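Local structure of predicted sugar phosphatases of the HAD superfamily (Cytophaga hutchinsonii, 2HX1) at residues V122-L136 with K152-I165. The protein is probably a magnesium-dependent phosphatase of the HAD superfamily that hydrolyses phosphate esters of sugars or related metabolites. Sequence-based numbering, arbitrary orientation.
Sequences VSAIDDSNIGEVNAL and KTVNLLRKRTIPAI
Leu136 packs on Thr153 within a beta-alpha-beta unit, in which strand 133-138 leads through helix 146-159 to the neighbouring parallel strand 164-167; Arg160 and Lys152 are the other main residues of the contact. The strands belong to a five-stranded parallel sheet, distinct from the sheet beside the magnesium site. Leu136 N donates to Pro163 O (3.0 Å), and Leu136 O accepts from Ile165 N, joining the strands on both sides of Ala164. With CG turned anti to its backbone N (chi1 167°), Leu136 directs CD2 toward the helix, where it meets Thr153 CG2 at a tight 3.4 Å and also touches Leu157. Leu156, whose side chain faces the 122-136 segment, presses CD1 against Ile130 CG1 (3.7 Å), the two side chains running antiparallel where they touch; Val133 and Ile125 flank the same methyl more loosely. Just past the helix, Arg160 folds back, its CG lying against Ile130 CG1. Arg160 NE and Arg160 NH2 both donate to Val133 O, at 3.0 and 2.9 Å. This oxygen lies almost in the guanidinium plane, whereas NH2 stands well above the carbonyl plane; Gly131 O sits over one guanidinium face. A leucine in place of Arg160 would probably leave Val133 O without both of these donors and the 130-133 turn less firmly tied to the helix end. Asn134 OD1 lies at the guanidinium edge, while its ND2 donates to Gly97 O outside the contact. Lys152 packs CB on Val122 CG1, then bends at chi3 (137°) and places NZ 3.2 Å from Ser123 O and 3.1 Å from Ile125 O, two weak hydrogen bonds.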
ATOM      1  N   VAL A 122       0.321 -11.442  25.754  1.00 22.51           N
ATOM      2  CA  VAL A 122      -0.767 -10.455  25.586  1.00 21.44           C
ATOM      3  C   VAL A 122      -2.061 -10.902  26.297  1.00 21.90           C
ATOM      4  O   VAL A 122      -2.766 -10.069  26.854  1.00 22.50           O
ATOM      5  CB  VAL A 122      -1.031 -10.105  24.088  1.00 22.35           C
ATOM      6  CG1 VAL A 122      -2.349  -9.349  23.925  1.00 14.84           C
ATOM      7  CG2 VAL A 122       0.129  -9.256  23.520  1.00 16.55           C
ATOM      8  N   SER A 123      -2.326 -12.203  26.337  1.00 21.67           N
ATOM      9  CA  SER A 123      -3.507 -12.748  26.995  1.00 22.20           C
ATOM     10  C   SER A 123      -3.617 -12.428  28.480  1.00 25.50           C
ATOM     11  O   SER A 123      -4.721 -12.422  29.029  1.00 24.99           O
ATOM     12  CB  SER A 123      -3.489 -14.268  26.896  1.00 24.86           C
ATOM     13  OG  SER A 123      -2.358 -14.765  27.571  1.00 26.54           O
ATOM     14  N   ALA A 124      -2.479 -12.198  29.134  1.00 26.35           N
ATOM     15  CA  ALA A 124      -2.449 -11.883  30.575  1.00 25.27           C
ATOM     16  C   ALA A 124      -2.409 -10.396  30.858  1.00 24.95           C
ATOM     17  O   ALA A 124      -2.098  -9.988  31.999  1.00 26.45           O
ATOM     18  CB  ALA A 124      -1.258 -12.574  31.255  1.00 23.66           C
ATOM     19  N   ILE A 125      -2.713  -9.577  29.844  1.00 25.32           N
ATOM     20  CA  ILE A 125      -2.727  -8.142  30.012  1.00 24.57           C
ATOM     21  C   ILE A 125      -4.166  -7.680  30.101  1.00 28.31           C
ATOM     22  O   ILE A 125      -5.014  -8.107  29.310  1.00 27.66           O
ATOM     23  CB  ILE A 125      -2.071  -7.385  28.843  1.00 26.08           C
ATOM     24  CG1 ILE A 125      -0.623  -7.837  28.668  1.00 25.46           C
ATOM     25  CG2 ILE A 125      -2.156  -5.854  29.081  1.00 21.38           C
ATOM     26  CD1 ILE A 125       0.261  -7.578  29.846  1.00 19.31           C
ATOM     27  N   ASP A 126      -4.427  -6.815  31.077  1.00 31.06           N
ATOM     28  CA  ASP A 126      -5.742  -6.236  31.287  1.00 33.15           C
ATOM     29  C   ASP A 126      -5.586  -4.875  31.947  1.00 33.12           C
ATOM     30  O   ASP A 126      -4.463  -4.416  32.186  1.00 32.30           O
ATOM     31  CB  ASP A 126      -6.572  -7.146  32.211  1.00 33.98           C
ATOM     32  CG  ASP A 126      -5.900  -7.391  33.577  1.00 40.19           C
ATOM     33  OD1 ASP A 126      -5.188  -6.489  34.099  1.00 40.61           O
ATOM     34  OD2 ASP A 126      -6.068  -8.507  34.134  1.00 40.84           O
ATOM     35  N   ASP A 127      -6.709  -4.246  32.267  1.00 33.47           N
ATOM     36  CA  ASP A 127      -6.691  -2.942  32.920  1.00 34.76           C
ATOM     37  C   ASP A 127      -5.880  -2.946  34.226  1.00 31.32           C
ATOM     38  O   ASP A 127      -5.351  -1.932  34.660  1.00 30.83           O
ATOM     39  CB  ASP A 127      -8.135  -2.482  33.154  1.00 37.96           C
ATOM     40  CG  ASP A 127      -8.841  -2.135  31.854  1.00 47.67           C
ATOM     41  OD1 ASP A 127      -8.194  -1.544  30.950  1.00 56.77           O
ATOM     42  OD2 ASP A 127     -10.043  -2.456  31.725  1.00 64.09           O
ATOM     43  N   SER A 128      -5.759  -4.098  34.844  1.00 30.86           N
ATOM     44  CA  SER A 128      -5.033  -4.179  36.109  1.00 30.68           C
ATOM     45  C   SER A 128      -3.526  -4.023  35.940  1.00 31.00           C
ATOM     46  O   SER A 128      -2.869  -3.609  36.881  1.00 29.50           O
ATOM     47  CB  SER A 128      -5.299  -5.499  36.860  1.00 33.62           C
ATOM     48  OG  SER A 128      -4.280  -6.480  36.597  1.00 39.46           O
ATOM     49  N   ASN A 129      -2.978  -4.350  34.761  1.00 30.81           N
ATOM     50  CA  ASN A 129      -1.511  -4.229  34.529  1.00 28.59           C
ATOM     51  C   ASN A 129      -1.077  -3.506  33.237  1.00 28.88           C
ATOM     52  O   ASN A 129       0.134  -3.339  32.991  1.00 31.63           O
ATOM     53  CB  ASN A 129      -0.821  -5.618  34.614  1.00 29.82           C
ATOM     54  CG  ASN A 129      -1.379  -6.620  33.612  1.00 24.65           C
ATOM     55  OD1 ASN A 129      -2.106  -6.237  32.700  1.00 28.17           O
ATOM     56  ND2 ASN A 129      -1.048  -7.918  33.782  1.00 22.34           N
ATOM     57  N   ILE A 130      -2.027  -3.062  32.423  1.00 25.76           N
ATOM     58  CA  ILE A 130      -1.683  -2.466  31.146  1.00 26.72           C
ATOM     59  C   ILE A 130      -0.778  -1.256  31.318  1.00 28.58           C
ATOM     60  O   ILE A 130       0.058  -0.970  30.478  1.00 26.26           O
ATOM     61  CB  ILE A 130      -2.946  -2.113  30.328  1.00 28.46           C
ATOM     62  CG1 ILE A 130      -2.572  -1.814  28.874  1.00 29.83           C
ATOM     63  CG2 ILE A 130      -3.691  -0.900  30.936  1.00 23.96           C
ATOM     64  CD1 ILE A 130      -3.763  -1.656  27.941  1.00 25.59           C
ATOM     65  N   GLY A 131      -0.918  -0.545  32.430  1.00 31.04           N
ATOM     66  CA  GLY A 131      -0.135   0.681  32.639  1.00 29.46           C
ATOM     67  C   GLY A 131       1.340   0.424  32.847  1.00 29.93           C
ATOM     68  O   GLY A 131       2.164   1.357  32.845  1.00 30.28           O
ATOM     69  N   GLU A 132       1.674  -0.844  33.040  1.00 29.43           N
ATOM     70  CA  GLU A 132       3.045  -1.246  33.236  1.00 29.66           C
ATOM     71  C   GLU A 132       3.647  -1.879  31.984  1.00 28.21           C
ATOM     72  O   GLU A 132       4.823  -2.213  31.988  1.00 29.02           O
ATOM     73  CB  GLU A 132       3.101  -2.223  34.407  1.00 33.01           C
ATOM     74  CG  GLU A 132       3.192  -1.530  35.755  1.00 41.21           C
ATOM     75  CD  GLU A 132       4.627  -1.075  36.063  1.00 53.65           C
ATOM     76  OE1 GLU A 132       5.493  -1.949  36.381  1.00 53.49           O
ATOM     77  OE2 GLU A 132       4.866   0.159  35.984  1.00 54.08           O
ATOM     78  N   VAL A 133       2.861  -2.047  30.918  1.00 26.28           N
ATOM     79  CA  VAL A 133       3.378  -2.685  29.713  1.00 24.33           C
ATOM     80  C   VAL A 133       4.161  -1.653  28.924  1.00 25.17           C
ATOM     81  O   VAL A 133       3.598  -0.687  28.432  1.00 23.04           O
ATOM     82  CB  VAL A 133       2.288  -3.287  28.816  1.00 24.26           C
ATOM     83  CG1 VAL A 133       2.899  -3.814  27.510  1.00 27.27           C
ATOM     84  CG2 VAL A 133       1.550  -4.398  29.507  1.00 16.41           C
ATOM     85  N   ASN A 134       5.460  -1.910  28.753  1.00 26.72           N
ATOM     86  CA  ASN A 134       6.376  -0.930  28.157  1.00 25.46           C
ATOM     87  C   ASN A 134       6.884  -1.341  26.790  1.00 25.17           C
ATOM     88  O   ASN A 134       7.578  -0.573  26.122  1.00 25.38           O
ATOM     89  CB  ASN A 134       7.541  -0.704  29.118  1.00 26.48           C
ATOM     90  CG  ASN A 134       7.093  -0.106  30.437  1.00 28.39           C
ATOM     91  OD1 ASN A 134       6.065   0.562  30.515  1.00 30.18           O
ATOM     92  ND2 ASN A 134       7.843  -0.370  31.479  1.00 32.27           N
ATOM     93  N   ALA A 135       6.529  -2.548  26.355  1.00 25.25           N
ATOM     94  CA  ALA A 135       6.849  -2.987  24.994  1.00 23.96           C
ATOM     95  C   ALA A 135       6.009  -4.201  24.626  1.00 24.24           C
ATOM     96  O   ALA A 135       5.495  -4.931  25.494  1.00 24.23           O
ATOM     97  CB  ALA A 135       8.384  -3.305  24.820  1.00 21.75           C
ATOM     98  N   LEU A 136       5.889  -4.421  23.329  1.00 22.88           N
ATOM     99  CA  LEU A 136       5.238  -5.606  22.790  1.00 21.55           C
ATOM    100  C   LEU A 136       6.218  -6.290  21.853  1.00 19.96           C
ATOM    101  O   LEU A 136       6.760  -5.634  20.964  1.00 20.43           O
ATOM    102  CB  LEU A 136       3.986  -5.203  22.007  1.00 19.79           C
ATOM    103  CG  LEU A 136       3.358  -6.280  21.118  1.00 20.17           C
ATOM    104  CD1 LEU A 136       2.777  -7.393  22.010  1.00 13.83           C
ATOM    105  CD2 LEU A 136       2.300  -5.666  20.201  1.00 22.44           C
ATOM    106  N   LYS A 152      -6.796  -8.079  21.222  1.00 21.29           N
ATOM    107  CA  LYS A 152      -6.171  -7.413  22.392  1.00 24.25           C
ATOM    108  C   LYS A 152      -4.918  -6.620  21.990  1.00 22.19           C
ATOM    109  O   LYS A 152      -4.660  -5.587  22.551  1.00 21.67           O
ATOM    110  CB  LYS A 152      -5.767  -8.414  23.496  1.00 25.61           C
ATOM    111  CG  LYS A 152      -6.884  -8.845  24.441  1.00 34.28           C
ATOM    112  CD  LYS A 152      -6.342  -9.710  25.634  1.00 30.75           C
ATOM    113  CE  LYS A 152      -6.987  -9.288  26.982  1.00 39.68           C
ATOM    114  NZ  LYS A 152      -6.895 -10.298  28.103  1.00 44.34           N
ATOM    115  N   THR A 153      -4.137  -7.112  21.025  1.00 22.95           N
ATOM    116  CA  THR A 153      -2.923  -6.403  20.581  1.00 22.06           C
ATOM    117  C   THR A 153      -3.269  -5.097  19.869  1.00 22.11           C
ATOM    118  O   THR A 153      -2.647  -4.050  20.103  1.00 20.43           O
ATOM    119  CB  THR A 153      -2.083  -7.284  19.649  1.00 26.89           C
ATOM    120  OG1 THR A 153      -1.690  -8.445  20.371  1.00 25.83           O
ATOM    121  CG2 THR A 153      -0.821  -6.556  19.150  1.00 20.71           C
ATOM    122  N   VAL A 154      -4.307  -5.129  19.044  1.00 22.22           N
ATOM    123  CA  VAL A 154      -4.793  -3.892  18.440  1.00 20.24           C
ATOM    124  C   VAL A 154      -5.114  -2.880  19.541  1.00 21.70           C
ATOM    125  O   VAL A 154      -4.643  -1.738  19.498  1.00 24.12           O
ATOM    126  CB  VAL A 154      -5.991  -4.131  17.468  1.00 23.42           C
ATOM    127  CG1 VAL A 154      -6.771  -2.833  17.136  1.00 17.92           C
ATOM    128  CG2 VAL A 154      -5.499  -4.763  16.193  1.00 16.98           C
ATOM    129  N   ASN A 155      -5.880  -3.297  20.550  1.00 22.19           N
ATOM    130  CA  ASN A 155      -6.256  -2.382  21.605  1.00 22.01           C
ATOM    131  C   ASN A 155      -5.084  -1.949  22.507  1.00 23.34           C
ATOM    132  O   ASN A 155      -5.034  -0.801  22.949  1.00 20.23           O
ATOM    133  CB  ASN A 155      -7.372  -2.985  22.424  1.00 22.35           C
ATOM    134  CG  ASN A 155      -8.683  -2.996  21.668  1.00 22.29           C
ATOM    135  OD1 ASN A 155      -9.164  -1.939  21.240  1.00 21.57           O
ATOM    136  ND2 ASN A 155      -9.246  -4.189  21.467  1.00 22.46           N
ATOM    137  N   LEU A 156      -4.142  -2.866  22.748  1.00 24.40           N
ATOM    138  CA  LEU A 156      -2.955  -2.557  23.538  1.00 22.69           C
ATOM    139  C   LEU A 156      -2.169  -1.426  22.907  1.00 24.05           C
ATOM    140  O   LEU A 156      -1.719  -0.504  23.601  1.00 23.14           O
ATOM    141  CB  LEU A 156      -2.056  -3.782  23.630  1.00 22.90           C
ATOM    142  CG  LEU A 156      -0.719  -3.587  24.342  1.00 26.73           C
ATOM    143  CD1 LEU A 156      -0.921  -3.093  25.799  1.00 18.07           C
ATOM    144  CD2 LEU A 156       0.022  -4.911  24.282  1.00 17.16           C
ATOM    145  N   LEU A 157      -2.007  -1.503  21.592  1.00 24.11           N
ATOM    146  CA  LEU A 157      -1.222  -0.529  20.854  1.00 25.03           C
ATOM    147  C   LEU A 157      -1.964   0.799  20.624  1.00 26.61           C
ATOM    148  O   LEU A 157      -1.344   1.834  20.396  1.00 25.85           O
ATOM    149  CB  LEU A 157      -0.804  -1.134  19.506  1.00 24.89           C
ATOM    150  CG  LEU A 157       0.204  -2.282  19.603  1.00 24.99           C
ATOM    151  CD1 LEU A 157       0.503  -2.824  18.207  1.00 20.02           C
ATOM    152  CD2 LEU A 157       1.482  -1.836  20.359  1.00 17.35           C
ATOM    153  N   ARG A 158      -3.293   0.743  20.600  1.00 28.09           N
ATOM    154  CA  ARG A 158      -4.115   1.945  20.600  1.00 27.03           C
ATOM    155  C   ARG A 158      -4.015   2.661  21.944  1.00 27.95           C
ATOM    156  O   ARG A 158      -4.157   3.875  21.992  1.00 27.57           O
ATOM    157  CB  ARG A 158      -5.579   1.600  20.339  1.00 25.69           C
ATOM    158  CG  ARG A 158      -5.881   1.225  18.858  1.00 26.15           C
ATOM    159  CD  ARG A 158      -7.324   0.735  18.612  1.00 29.59           C
ATOM    160  NE  ARG A 158      -8.307   1.797  18.890  1.00 32.31           N
ATOM    161  CZ  ARG A 158      -8.982   1.931  20.032  1.00 41.50           C
ATOM    162  NH1 ARG A 158      -8.838   1.049  21.038  1.00 38.68           N
ATOM    163  NH2 ARG A 158      -9.812   2.964  20.177  1.00 44.55           N
ATOM    164  N   LYS A 159      -3.772   1.915  23.027  1.00 26.76           N
ATOM    165  CA  LYS A 159      -3.787   2.475  24.374  1.00 26.36           C
ATOM    166  C   LYS A 159      -2.422   2.760  24.950  1.00 27.00           C
ATOM    167  O   LYS A 159      -2.316   3.547  25.895  1.00 28.46           O
ATOM    168  CB  LYS A 159      -4.507   1.548  25.348  1.00 27.11           C
ATOM    169  CG  LYS A 159      -5.990   1.356  25.082  1.00 26.92           C
ATOM    170  CD  LYS A 159      -6.488   0.203  25.907  1.00 33.09           C
ATOM    171  CE  LYS A 159      -7.990   0.103  25.907  1.00 32.17           C
ATOM    172  NZ  LYS A 159      -8.428  -1.162  26.598  1.00 30.80           N
ATOM    173  N   ARG A 160      -1.377   2.102  24.453  1.00 25.67           N
ATOM    174  CA  ARG A 160      -0.041   2.276  25.038  1.00 25.90           C
ATOM    175  C   ARG A 160       0.952   2.787  23.995  1.00 27.66           C
ATOM    176  O   ARG A 160       1.074   2.238  22.899  1.00 29.65           O
ATOM    177  CB  ARG A 160       0.461   0.976  25.677  1.00 25.52           C
ATOM    178  CG  ARG A 160      -0.348   0.558  26.915  1.00 26.79           C
ATOM    179  CD  ARG A 160      -0.068   1.447  28.122  1.00 29.98           C
ATOM    180  NE  ARG A 160       1.302   1.268  28.601  1.00 32.64           N
ATOM    181  CZ  ARG A 160       2.004   2.196  29.244  1.00 40.73           C
ATOM    182  NH1 ARG A 160       1.465   3.373  29.510  1.00 48.45           N
ATOM    183  NH2 ARG A 160       3.246   1.964  29.627  1.00 36.17           N
ATOM    184  N   THR A 161       1.672   3.839  24.342  1.00 25.43           N
ATOM    185  CA  THR A 161       2.637   4.414  23.431  1.00 25.47           C
ATOM    186  C   THR A 161       3.957   3.691  23.673  1.00 23.76           C
ATOM    187  O   THR A 161       4.770   4.117  24.465  1.00 24.08           O
ATOM    188  CB  THR A 161       2.700   5.933  23.630  1.00 28.27           C
ATOM    189  OG1 THR A 161       1.396   6.449  23.371  1.00 27.16           O
ATOM    190  CG2 THR A 161       3.712   6.618  22.663  1.00 25.97           C
ATOM    191  N   ILE A 162       4.116   2.540  23.020  1.00 22.84           N
ATOM    192  CA  ILE A 162       5.226   1.623  23.302  1.00 22.35           C
ATOM    193  C   ILE A 162       5.772   1.054  21.977  1.00 22.38           C
ATOM    194  O   ILE A 162       5.048   0.981  20.991  1.00 21.90           O
ATOM    195  CB  ILE A 162       4.780   0.432  24.241  1.00 22.95           C
ATOM    196  CG1 ILE A 162       3.715  -0.420  23.539  1.00 20.03           C
ATOM    197  CG2 ILE A 162       4.340   0.948  25.601  1.00 21.14           C
ATOM    198  CD1 ILE A 162       3.046  -1.479  24.366  1.00 19.91           C
ATOM    199  N   PRO A 163       7.043   0.625  21.957  1.00 19.48           N
ATOM    200  CA  PRO A 163       7.533  -0.041  20.752  1.00 21.20           C
ATOM    201  C   PRO A 163       6.885  -1.414  20.520  1.00 21.07           C
ATOM    202  O   PRO A 163       6.702  -2.193  21.456  1.00 22.27           O
ATOM    203  CB  PRO A 163       9.035  -0.186  21.024  1.00 20.44           C
ATOM    204  CG  PRO A 163       9.145  -0.245  22.476  1.00 18.66           C
ATOM    205  CD  PRO A 163       8.087   0.706  22.992  1.00 23.41           C
ATOM    206  N   ALA A 164       6.496  -1.676  19.280  1.00 21.98           N
ATOM    207  CA  ALA A 164       6.059  -2.991  18.847  1.00 20.47           C
ATOM    208  C   ALA A 164       7.165  -3.553  17.952  1.00 20.66           C
ATOM    209  O   ALA A 164       7.534  -2.917  16.948  1.00 17.85           O
ATOM    210  CB  ALA A 164       4.729  -2.912  18.095  1.00 19.34           C
ATOM    211  N   ILE A 165       7.710  -4.710  18.341  1.00 20.28           N
ATOM    212  CA  ILE A 165       8.906  -5.314  17.706  1.00 21.35           C
ATOM    213  C   ILE A 165       8.572  -6.710  17.117  1.00 20.39           C
ATOM    214  O   ILE A 165       7.894  -7.539  17.751  1.00 19.48           O
ATOM    215  CB  ILE A 165      10.058  -5.460  18.758  1.00 23.87           C
ATOM    216  CG1 ILE A 165      10.438  -4.114  19.360  1.00 24.79           C
ATOM    217  CG2 ILE A 165      11.359  -6.066  18.171  1.00 20.36           C
ATOM    218  CD1 ILE A 165      11.240  -4.259  20.619  1.00 25.13           C
TER